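Local atomic coordinates of periplasmic binding protein (Roseiflexus sp., PDB entry 5Y8B), a protein that probably binds heme in the periplasm and delivers it to a membrane transporter for uptake. Residues S34-P39 against A237-Y242; A196-V201 against A229-R234. One frame throughout, in Å; residues are numbered along the deposited sequence.

Contact 1. Residues S34-P39 against A237-Y242; sequences SATYPP and ALDDLY
Leu-241, in the first turn of helix 240-244, pushes its CD2 methyl into the curve of the loop 34-39, and nearly everything the two segments share gathers round that one group. The apolar part is small. CD2 lies 4.0 Å from CB of Tyr-37, at the root of that side chain, while the phenol ring runs on away from the helix and engages Arg-249 in a cation-pi interaction. With CG anti to the backbone N (chi1 -176°), the leucine side chain is extended from the helix toward the loop.

The polar atoms of the loop meet this methyl without bonding to it. Ser-34 O stands 3.5 Å from Leu-241 CD2, and Thr-36 OG1 comes equally near, 3.5 Å from the same CD2 carbon. Thr-36 and Leu-241 point in opposite senses and lie side by side, which brings the hydroxyl alongside the leucine branch. Cut back to an alanine, Leu-241 would probably leave Tyr-37 CB without its apolar partner and open a gap beside Ser-34 O and Thr-36 OG1.

No polar pair closes across the contact. Thr-36 OG1 remains 3.8 Å from Asp-239 OD1, too far for a hydrogen bond. Asp-239 is instead the N-cap of its own helix: chi1 of 90° swings the carboxylate back over the turn, where OD1 accepts a weak bond of 3.5 Å from Tyr-242 N. Ser-34 OG likewise turns elsewhere, to Asp-32 and Gly-13.

Periplasmic binding proteins of this kind hold their ligand in a cleft between two lobes. Here one lobe's loop meets the other's strand-helix junction chiefly through one leucine, with no hydrogen bond between the segments, a chemistry consistent with an interface that could part at little cost.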
ATOM      1  N   SER A  34       4.095   5.982  -7.580  1.00 32.58           N
ATOM      2  CA  SER A  34       4.054   5.169  -6.379  1.00 31.21           C
ATOM      3  C   SER A  34       5.059   4.022  -6.423  1.00 31.37           C
ATOM      4  O   SER A  34       5.170   3.272  -5.452  1.00 33.28           O
ATOM      5  CB  SER A  34       2.635   4.649  -6.149  1.00 31.63           C
ATOM      6  OG  SER A  34       2.322   3.605  -7.058  1.00 33.55           O
ATOM      7  N   ALA A  35       5.771   3.876  -7.547  1.00 31.70           N
ATOM      8  CA  ALA A  35       6.728   2.777  -7.740  1.00 30.88           C
ATOM      9  C   ALA A  35       8.079   3.065  -7.091  1.00 32.65           C
ATOM     10  O   ALA A  35       9.020   3.460  -7.761  1.00 32.68           O
ATOM     11  CB  ALA A  35       6.894   2.461  -9.214  1.00 29.42           C
ATOM     12  N   THR A  36       8.165   2.863  -5.780  1.00 34.98           N
ATOM     13  CA  THR A  36       9.360   3.260  -5.010  1.00 36.09           C
ATOM     14  C   THR A  36      10.268   2.084  -4.597  1.00 36.21           C
ATOM     15  O   THR A  36      11.240   2.286  -3.855  1.00 37.76           O
ATOM     16  CB  THR A  36       8.977   4.107  -3.766  1.00 36.29           C
ATOM     17  OG1 THR A  36       7.983   3.416  -2.995  1.00 38.53           O
ATOM     18  CG2 THR A  36       8.423   5.492  -4.173  1.00 35.52           C
ATOM     19  N   TYR A  37       9.954   0.872  -5.073  1.00 33.52           N
ATOM     20  CA  TYR A  37      10.748  -0.326  -4.756  1.00 33.30           C
ATOM     21  C   TYR A  37      10.972  -1.252  -5.976  1.00 33.41           C
ATOM     22  O   TYR A  37       9.998  -1.605  -6.642  1.00 33.61           O
ATOM     23  CB  TYR A  37      10.142  -1.125  -3.573  1.00 31.45           C
ATOM     24  CG  TYR A  37      11.129  -2.135  -3.015  1.00 30.66           C
ATOM     25  CD1 TYR A  37      11.268  -3.416  -3.592  1.00 30.16           C
ATOM     26  CD2 TYR A  37      11.968  -1.792  -1.935  1.00 30.87           C
ATOM     27  CE1 TYR A  37      12.213  -4.326  -3.103  1.00 31.01           C
ATOM     28  CE2 TYR A  37      12.907  -2.688  -1.435  1.00 30.69           C
ATOM     29  CZ  TYR A  37      13.028  -3.950  -2.019  1.00 31.70           C
ATOM     30  OH  TYR A  37      13.965  -4.824  -1.524  1.00 30.68           O
ATOM     31  N   PRO A  38      12.216  -1.685  -6.254  1.00 35.35           N
ATOM     32  CA  PRO A  38      13.432  -1.331  -5.480  1.00 36.31           C
ATOM     33  C   PRO A  38      13.879   0.089  -5.790  1.00 35.81           C
ATOM     34  O   PRO A  38      13.926   0.454  -6.966  1.00 35.61           O
ATOM     35  CB  PRO A  38      14.488  -2.353  -5.948  1.00 34.34           C
ATOM     36  CG  PRO A  38      13.861  -3.141  -7.050  1.00 35.29           C
ATOM     37  CD  PRO A  38      12.535  -2.530  -7.422  1.00 35.63           C
ATOM     38  N   PRO A  39      14.177   0.893  -4.746  1.00 38.41           N
ATOM     39  CA  PRO A  39      14.352   2.347  -4.935  1.00 39.80           C
ATOM     40  C   PRO A  39      15.433   2.658  -5.949  1.00 40.79           C
ATOM     41  O   PRO A  39      15.185   3.445  -6.856  1.00 43.54           O
ATOM     42  CB  PRO A  39      14.739   2.868  -3.541  1.00 37.91           C
ATOM     43  CG  PRO A  39      14.465   1.760  -2.593  1.00 39.11           C
ATOM     44  CD  PRO A  39      14.507   0.474  -3.371  1.00 39.41           C
ATOM     45  N   ALA A 237       5.335   5.325  11.441  1.00 27.54           N
ATOM     46  CA  ALA A 237       5.294   5.871  10.074  1.00 28.04           C
ATOM     47  C   ALA A 237       5.959   4.923   9.088  1.00 27.89           C
ATOM     48  O   ALA A 237       7.144   4.587   9.227  1.00 28.77           O
ATOM     49  CB  ALA A 237       5.946   7.247  10.010  1.00 28.96           C
ATOM     50  N   LEU A 238       5.181   4.468   8.116  1.00 26.99           N
ATOM     51  CA  LEU A 238       5.690   3.582   7.077  1.00 28.17           C
ATOM     52  C   LEU A 238       5.441   4.222   5.727  1.00 27.73           C
ATOM     53  O   LEU A 238       4.529   5.025   5.593  1.00 26.94           O
ATOM     54  CB  LEU A 238       5.035   2.195   7.172  1.00 27.45           C
ATOM     55  CG  LEU A 238       5.342   1.385   8.441  1.00 27.93           C
ATOM     56  CD1 LEU A 238       4.338   0.260   8.633  1.00 28.97           C
ATOM     57  CD2 LEU A 238       6.754   0.818   8.461  1.00 26.61           C
ATOM     58  N   ASP A 239       6.251   3.891   4.727  1.00 28.42           N
ATOM     59  CA  ASP A 239       5.973   4.391   3.384  1.00 28.86           C
ATOM     60  C   ASP A 239       4.775   3.619   2.812  1.00 28.58           C
ATOM     61  O   ASP A 239       4.509   2.474   3.215  1.00 24.91           O
ATOM     62  CB  ASP A 239       7.213   4.348   2.477  1.00 30.52           C
ATOM     63  CG  ASP A 239       7.339   3.059   1.733  1.00 33.87           C
ATOM     64  OD1 ASP A 239       6.861   2.967   0.577  1.00 40.01           O
ATOM     65  OD2 ASP A 239       7.886   2.122   2.318  1.00 36.18           O
ATOM     66  N   ASP A 240       4.062   4.258   1.888  1.00 30.49           N
ATOM     67  CA  ASP A 240       2.737   3.794   1.473  1.00 32.79           C
ATOM     68  C   ASP A 240       2.715   2.485   0.679  1.00 31.30           C
ATOM     69  O   ASP A 240       1.881   1.629   0.939  1.00 29.63           O
ATOM     70  CB  ASP A 240       1.994   4.903   0.732  1.00 40.11           C
ATOM     71  CG  ASP A 240       2.605   5.235  -0.608  1.00 45.75           C
ATOM     72  OD1 ASP A 240       3.792   5.633  -0.662  1.00 50.77           O
ATOM     73  OD2 ASP A 240       1.874   5.100  -1.615  1.00 54.54           O
ATOM     74  N   LEU A 241       3.642   2.335  -0.268  1.00 30.33           N
ATOM     75  CA  LEU A 241       3.829   1.091  -0.990  1.00 28.79           C
ATOM     76  C   LEU A 241       4.075  -0.121  -0.066  1.00 28.28           C
ATOM     77  O   LEU A 241       3.471  -1.174  -0.247  1.00 27.79           O
ATOM     78  CB  LEU A 241       4.972   1.243  -1.994  1.00 30.20           C
ATOM     79  CG  LEU A 241       5.254   0.056  -2.918  1.00 29.58           C
ATOM     80  CD1 LEU A 241       3.993  -0.318  -3.688  1.00 28.99           C
ATOM     81  CD2 LEU A 241       6.414   0.377  -3.844  1.00 29.10           C
ATOM     82  N   TYR A 242       4.952   0.053   0.913  1.00 27.68           N
ATOM     83  CA  TYR A 242       5.273  -0.976   1.903  1.00 27.73           C
ATOM     84  C   TYR A 242       4.084  -1.351   2.803  1.00 27.99           C
ATOM     85  O   TYR A 242       3.825  -2.543   3.011  1.00 29.37           O
ATOM     86  CB  TYR A 242       6.446  -0.492   2.758  1.00 26.90           C
ATOM     87  CG  TYR A 242       7.106  -1.504   3.659  1.00 26.60           C
ATOM     88  CD1 TYR A 242       7.593  -2.718   3.155  1.00 25.49           C
ATOM     89  CD2 TYR A 242       7.309  -1.218   5.014  1.00 27.25           C
ATOM     90  CE1 TYR A 242       8.230  -3.635   3.986  1.00 25.53           C
ATOM     91  CE2 TYR A 242       7.952  -2.130   5.861  1.00 26.33           C
ATOM     92  CZ  TYR A 242       8.417  -3.327   5.335  1.00 26.16           C
ATOM     93  OH  TYR A 242       9.054  -4.224   6.154  1.00 25.79           O
TER

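Contact 2. Residues A196-V201 against A229-R234; sequences AAQPDV and AGRQRR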
ATOM      1  N   ALA A 196     -12.976   9.424  21.297  1.00 40.12           N
ATOM      2  CA  ALA A 196     -13.666   8.165  21.617  1.00 40.10           C
ATOM      3  C   ALA A 196     -12.748   6.940  21.456  1.00 38.25           C
ATOM      4  O   ALA A 196     -12.758   6.048  22.299  1.00 37.73           O
ATOM      5  CB  ALA A 196     -14.923   8.004  20.771  1.00 40.37           C
ATOM      6  N   ALA A 197     -11.944   6.927  20.389  1.00 37.18           N
ATOM      7  CA  ALA A 197     -11.101   5.780  20.058  1.00 35.99           C
ATOM      8  C   ALA A 197      -9.989   5.546  21.084  1.00 36.18           C
ATOM      9  O   ALA A 197      -9.627   4.398  21.352  1.00 35.65           O
ATOM     10  CB  ALA A 197     -10.534   5.913  18.650  1.00 34.51           C
ATOM     11  N   GLN A 198      -9.481   6.635  21.668  1.00 36.47           N
ATOM     12  CA  GLN A 198      -8.296   6.615  22.543  1.00 38.09           C
ATOM     13  C   GLN A 198      -7.193   5.673  22.013  1.00 37.30           C
ATOM     14  O   GLN A 198      -6.796   4.731  22.719  1.00 38.95           O
ATOM     15  CB  GLN A 198      -8.682   6.281  24.004  1.00 38.84           C
ATOM     16  CG  GLN A 198      -9.448   7.387  24.732  1.00 42.06           C
ATOM     17  CD  GLN A 198      -8.652   8.685  24.874  1.00 43.58           C
ATOM     18  OE1 GLN A 198      -7.678   8.757  25.628  1.00 46.29           O
ATOM     19  NE2 GLN A 198      -9.066   9.713  24.147  1.00 43.01           N
ATOM     20  N   PRO A 199      -6.726   5.899  20.763  1.00 34.69           N
ATOM     21  CA  PRO A 199      -5.737   4.967  20.236  1.00 34.25           C
ATOM     22  C   PRO A 199      -4.444   4.961  21.047  1.00 32.67           C
ATOM     23  O   PRO A 199      -3.980   6.015  21.504  1.00 32.14           O
ATOM     24  CB  PRO A 199      -5.480   5.479  18.804  1.00 34.18           C
ATOM     25  CG  PRO A 199      -5.911   6.894  18.807  1.00 35.01           C
ATOM     26  CD  PRO A 199      -7.047   6.956  19.781  1.00 35.62           C
ATOM     27  N   ASP A 200      -3.903   3.763  21.234  1.00 31.13           N
ATOM     28  CA  ASP A 200      -2.603   3.566  21.866  1.00 31.09           C
ATOM     29  C   ASP A 200      -1.468   3.974  20.943  1.00 29.75           C
ATOM     30  O   ASP A 200      -0.397   4.353  21.401  1.00 30.93           O
ATOM     31  CB  ASP A 200      -2.444   2.111  22.274  1.00 30.28           C
ATOM     32  CG  ASP A 200      -3.575   1.651  23.141  1.00 32.95           C
ATOM     33  OD1 ASP A 200      -3.768   2.274  24.213  1.00 35.21           O
ATOM     34  OD2 ASP A 200      -4.294   0.700  22.741  1.00 31.85           O
ATOM     35  N   VAL A 201      -1.723   3.909  19.642  1.00 28.52           N
ATOM     36  CA  VAL A 201      -0.706   4.186  18.639  1.00 29.14           C
ATOM     37  C   VAL A 201      -1.318   4.786  17.360  1.00 26.90           C
ATOM     38  O   VAL A 201      -2.391   4.372  16.900  1.00 26.21           O
ATOM     39  CB  VAL A 201       0.270   2.967  18.439  1.00 29.79           C
ATOM     40  CG1 VAL A 201      -0.455   1.688  18.082  1.00 28.22           C
ATOM     41  CG2 VAL A 201       1.371   3.286  17.441  1.00 30.66           C
ATOM     42  N   ALA A 229      -1.750   7.645  22.584  1.00 31.58           N
ATOM     43  CA  ALA A 229      -0.724   7.774  21.526  1.00 31.55           C
ATOM     44  C   ALA A 229      -0.105   9.173  21.453  1.00 31.52           C
ATOM     45  O   ALA A 229       1.099   9.301  21.291  1.00 31.02           O
ATOM     46  CB  ALA A 229      -1.289   7.389  20.168  1.00 28.86           C
ATOM     47  N   GLY A 230      -0.945  10.206  21.533  1.00 33.11           N
ATOM     48  CA  GLY A 230      -0.494  11.594  21.511  1.00 34.16           C
ATOM     49  C   GLY A 230       0.339  11.975  22.722  1.00 35.97           C
ATOM     50  O   GLY A 230       1.346  12.662  22.577  1.00 35.96           O
ATOM     51  N   ARG A 231      -0.075  11.516  23.907  1.00 37.91           N
ATOM     52  CA  ARG A 231       0.632  11.803  25.166  1.00 40.93           C
ATOM     53  C   ARG A 231       1.998  11.121  25.249  1.00 42.81           C
ATOM     54  O   ARG A 231       2.927  11.684  25.841  1.00 43.17           O
ATOM     55  CB  ARG A 231      -0.212  11.415  26.389  1.00 42.84           C
ATOM     56  CG  ARG A 231      -1.471  12.246  26.578  1.00 47.70           C
ATOM     57  CD  ARG A 231      -2.164  11.926  27.892  1.00 52.76           C
ATOM     58  NE  ARG A 231      -3.614  12.036  27.741  1.00 58.39           N
ATOM     59  CZ  ARG A 231      -4.451  11.003  27.640  1.00 59.60           C
ATOM     60  NH1 ARG A 231      -4.004   9.752  27.708  1.00 59.76           N
ATOM     61  NH2 ARG A 231      -5.751  11.222  27.482  1.00 62.67           N
ATOM     62  N   GLN A 232       2.096   9.917  24.670  1.00 41.51           N
ATOM     63  CA  GLN A 232       3.321   9.105  24.631  1.00 41.56           C
ATOM     64  C   GLN A 232       4.153   9.307  23.355  1.00 40.40           C
ATOM     65  O   GLN A 232       5.216   8.690  23.212  1.00 39.39           O
ATOM     66  CB  GLN A 232       2.984   7.612  24.768  1.00 43.42           C
ATOM     67  CG  GLN A 232       2.511   7.167  26.149  1.00 50.00           C
ATOM     68  CD  GLN A 232       1.666   5.893  26.103  1.00 55.47           C
ATOM     69  OE1 GLN A 232       1.963   4.952  25.353  1.00 61.13           O
ATOM     70  NE2 GLN A 232       0.603   5.859  26.906  1.00 52.52           N
ATOM     71  N   ARG A 233       3.671  10.157  22.439  1.00 38.88           N
ATOM     72  CA  ARG A 233       4.298  10.378  21.110  1.00 39.62           C
ATOM     73  C   ARG A 233       4.486   9.041  20.375  1.00 37.74           C
ATOM     74  O   ARG A 233       5.503   8.802  19.719  1.00 35.71           O
ATOM     75  CB  ARG A 233       5.629  11.171  21.207  1.00 37.73           C
ATOM     76  CG  ARG A 233       5.470  12.639  21.575  1.00 38.12           C
ATOM     77  CD  ARG A 233       6.816  13.342  21.729  1.00 38.26           C
ATOM     78  NE  ARG A 233       7.318  13.925  20.477  1.00 37.89           N
ATOM     79  CZ  ARG A 233       6.990  15.130  20.000  1.00 38.98           C
ATOM     80  NH1 ARG A 233       6.140  15.920  20.647  1.00 37.91           N
ATOM     81  NH2 ARG A 233       7.517  15.554  18.857  1.00 38.43           N
ATOM     82  N   ARG A 234       3.491   8.165  20.512  1.00 37.77           N
ATOM     83  CA  ARG A 234       3.584   6.815  19.981  1.00 36.84           C
ATOM     84  C   ARG A 234       3.058   6.788  18.553  1.00 36.16           C
ATOM     85  O   ARG A 234       1.871   6.550  18.306  1.00 35.99           O
ATOM     86  CB  ARG A 234       2.865   5.839  20.900  1.00 39.29           C
ATOM     87  CG  ARG A 234       3.227   4.384  20.679  1.00 43.90           C
ATOM     88  CD  ARG A 234       2.755   3.534  21.849  1.00 46.39           C
ATOM     89  NE  ARG A 234       3.610   3.626  23.041  1.00 51.03           N
ATOM     90  CZ  ARG A 234       4.831   3.088  23.158  1.00 53.01           C
ATOM     91  NH1 ARG A 234       5.399   2.419  22.151  1.00 49.24           N
ATOM     92  NH2 ARG A 234       5.500   3.234  24.296  1.00 53.35           N
TER
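Ala-229 and Pro-199 form the close-packed end of this contact, where Ala-229 N donates to Pro-199 O over 3.0 Å. The methyl of Ala-229 fits against the same turn of backbone, its CB 3.4 Å from Asp-200 O. Arg-234 continues the packing with its aliphatic stem: CD lies 3.3 Å from Asp-200 O, and CG is 3.9 Å from Val-201 CG2. That valine branch, anti to its own backbone N, also approaches Arg-234 O at 3.4 Å.

Toward solvent the fit slackens. Arg-231 NH2 and Gln-198 OE1 stay 3.6 Å apart, the guanidinium and amide planes inclined by 35°, and no hydrogen bond joins them; the glutamine's NE2 is bonded to Ile-195 O and Asp-226 O instead. Gln-232 OE1 receives Arg-234 NE at 3.1 Å, nearly in the guanidinium plane, which steadies the end of the arginine within its own segment.

A backbone bond, the Ala-229 methyl, Val-201 and the aliphatic stem of Arg-234 thus join the turns leading into strands 201-205 and 235-238, neighbours in the mixed sheet, whereas the polar ends of Gln-198 and Arg-231 add no bond across the contact.

Overall arrangement
From the N terminus the chain lays down strands 8-10 and 28-30, the first two of the parallel sheet, then enters the loop 34-39, the first half of contact 1. Almost two hundred residues follow, including strands 66-70 and 89-92, the long helix 115-135 and most of the mixed sheet, before 237-242 closes that loop. Contact 2 is nested inside: 196-201, which begins in the last turn of helix 191-197, meets 229-234 across a much shorter excursion. Segment 229-234 leads through strand 235-238 directly into contact 1, although the two centres are 25 Å apart. Contact 2 therefore joins neighbouring elements at one end of the mixed sheet, while contact 1 bridges from that part of the fold to the parallel sheet.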